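Local coordinates for PlcR protein (PDB 2QFC) that activates transcription as a helix-turn-helix regulator of the RNPP family, probably by binding DNA, and forms a complex with the signalling peptide PapR, at the interface of chains A and B. Residues are numbered along the deposited sequence; one frame, centred on the assembly and turned at random. Chains: chain A/B, PlcR protein.

The interface of chains A and B. Residues chain A 65, 68-69, 72; chain B 65, 68-69, 72, 108.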
# COMPACT_ATOMS: atom_id res chain seq x y z
N GLU A 65 -14.08 13.30 -13.05
CA GLU A 65 -13.96 12.55 -11.81
C GLU A 65 -13.57 11.11 -12.13
O GLU A 65 -12.52 10.64 -11.69
CB GLU A 65 -15.27 12.59 -11.01
CG GLU A 65 -15.17 12.04 -9.59
CD GLU A 65 -16.24 12.62 -8.66
OE1 GLU A 65 -17.45 12.35 -8.88
OE2 GLU A 65 -15.86 13.36 -7.71
N ILE A 68 -10.05 10.88 -13.66
CA ILE A 68 -8.96 11.14 -12.73
C ILE A 68 -8.62 9.95 -11.82
O ILE A 68 -7.45 9.63 -11.64
CB ILE A 68 -9.16 12.46 -11.97
CG1 ILE A 68 -9.06 13.62 -12.96
CG2 ILE A 68 -8.10 12.63 -10.89
CD1 ILE A 68 -9.75 14.89 -12.55
N TYR A 69 -9.64 9.28 -11.28
CA TYR A 69 -9.45 8.05 -10.52
C TYR A 69 -8.82 6.93 -11.38
O TYR A 69 -8.02 6.13 -10.89
CB TYR A 69 -10.78 7.55 -9.93
CG TYR A 69 -11.40 8.37 -8.78
CD1 TYR A 69 -11.43 9.77 -8.80
CD2 TYR A 69 -12.00 7.72 -7.69
CE1 TYR A 69 -12.01 10.50 -7.75
CE2 TYR A 69 -12.60 8.45 -6.64
CZ TYR A 69 -12.60 9.84 -6.68
OH TYR A 69 -13.17 10.55 -5.66
N ILE A 72 -5.19 7.97 -11.88
CA ILE A 72 -4.33 7.77 -10.70
C ILE A 72 -4.11 6.28 -10.45
O ILE A 72 -3.01 5.87 -10.11
CB ILE A 72 -4.68 8.57 -9.36
CG1 ILE A 72 -5.42 7.71 -8.35
CG2 ILE A 72 -5.36 9.92 -9.64
CD1 ILE A 72 -6.97 7.83 -8.46
N GLU B 65 -8.84 18.97 -10.45
CA GLU B 65 -7.93 17.83 -10.40
C GLU B 65 -7.19 17.82 -9.06
O GLU B 65 -7.13 16.79 -8.39
CB GLU B 65 -6.93 17.86 -11.57
CG GLU B 65 -6.10 16.58 -11.74
CD GLU B 65 -5.24 16.62 -13.03
OE1 GLU B 65 -4.31 17.49 -13.13
OE2 GLU B 65 -5.49 15.78 -13.94
N ILE B 68 -9.59 16.90 -6.46
CA ILE B 68 -9.91 15.48 -6.60
C ILE B 68 -8.79 14.54 -6.10
O ILE B 68 -9.09 13.53 -5.48
CB ILE B 68 -10.31 15.14 -8.05
CG1 ILE B 68 -11.67 15.78 -8.37
CG2 ILE B 68 -10.34 13.64 -8.27
CD1 ILE B 68 -12.19 15.53 -9.77
N TYR B 69 -7.53 14.88 -6.38
CA TYR B 69 -6.37 14.18 -5.82
C TYR B 69 -6.34 14.33 -4.30
O TYR B 69 -5.84 13.46 -3.60
CB TYR B 69 -5.06 14.78 -6.33
CG TYR B 69 -4.48 14.25 -7.63
CD1 TYR B 69 -3.15 13.82 -7.69
CD2 TYR B 69 -5.22 14.23 -8.81
CE1 TYR B 69 -2.58 13.37 -8.88
CE2 TYR B 69 -4.67 13.77 -10.01
CZ TYR B 69 -3.35 13.35 -10.04
OH TYR B 69 -2.80 12.90 -11.21
N ILE B 72 -8.99 12.13 -2.79
CA ILE B 72 -8.65 10.71 -2.85
C ILE B 72 -7.62 10.34 -1.79
O ILE B 72 -7.78 9.34 -1.09
CB ILE B 72 -8.33 10.19 -4.30
CG1 ILE B 72 -7.60 8.86 -4.24
CG2 ILE B 72 -7.46 11.13 -5.04
CD1 ILE B 72 -7.97 7.93 -5.35
N HIS B 108 -20.94 9.65 -1.60
CA HIS B 108 -19.84 8.88 -2.24
C HIS B 108 -20.02 7.39 -1.89
O HIS B 108 -19.36 6.86 -0.99
CB HIS B 108 -18.47 9.35 -1.76
CG HIS B 108 -17.33 8.72 -2.50
ND1 HIS B 108 -17.41 7.46 -3.07
CD2 HIS B 108 -16.07 9.16 -2.74
CE1 HIS B 108 -16.25 7.16 -3.64
NE2 HIS B 108 -15.42 8.17 -3.44
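One face of the B:Tyr69 ring carries the CG2 methyl of A:Ile72, which stands 3.9 Å above the plane but displaced toward the rim; the two side chains run alongside each other with opposed directions. The same ring meets A:Ile68 through its CE2 corner, 3.7 Å from the CG2 methyl, and the two side chains lie nearly perpendicular. In the symmetry-related position, the CE1 atom of A:Tyr69 lies 3.6 Å from B:Ile68 CG2, again with a near-perpendicular crossing. Beyond it, the imidazole of B:His108 approaches the phenol end-on, but NE2 and the A:Tyr69 OH are 4.0 Å apart, too far for a hydrogen bond.

Between the tyrosines, A:Ile68 and B:Ile68 meet at a slant. In both copies CG1 lies beside the backbone N (chi1 -67° in A, -69° in B), which sets CG2 anti to that nitrogen; the CG2 methyls meet at 3.6 Å. The longer branches also pair, A:Ile68 CD1 to B:Ile68 CD1 at 3.7 Å, and each continues onto the backbone of the partner's Glu65, with B:Ile68 CD1 4.0 Å from A:Glu65 CA. Farther along the helices A:Ile72 and B:Ile72 point their CD1 methyls at each other, tip to tip, at 3.3 Å. Here the twins differ: B:Ile72 has CG1 anti to the backbone N, whereas A:Ile72 (chi1 100°) is turned off the staggered positions, with CG2 on the backbone N side, roughly anti to the carbonyl carbon. At this modest resolution the asymmetry deserves little weight.

No nitrogen or oxygen bonds across this patch, so the evidence is for apolar contact, hiding 394 Å² in all. Helix 61-87 of chain A and helix 60-87 of chain B thus meet through isoleucines flanked by tyrosines. This forms part of a two-fold interface that joins the subunits next to their helix-turn-helix regions, and probably helps hold the pair of DNA-binding domains together in a dimer.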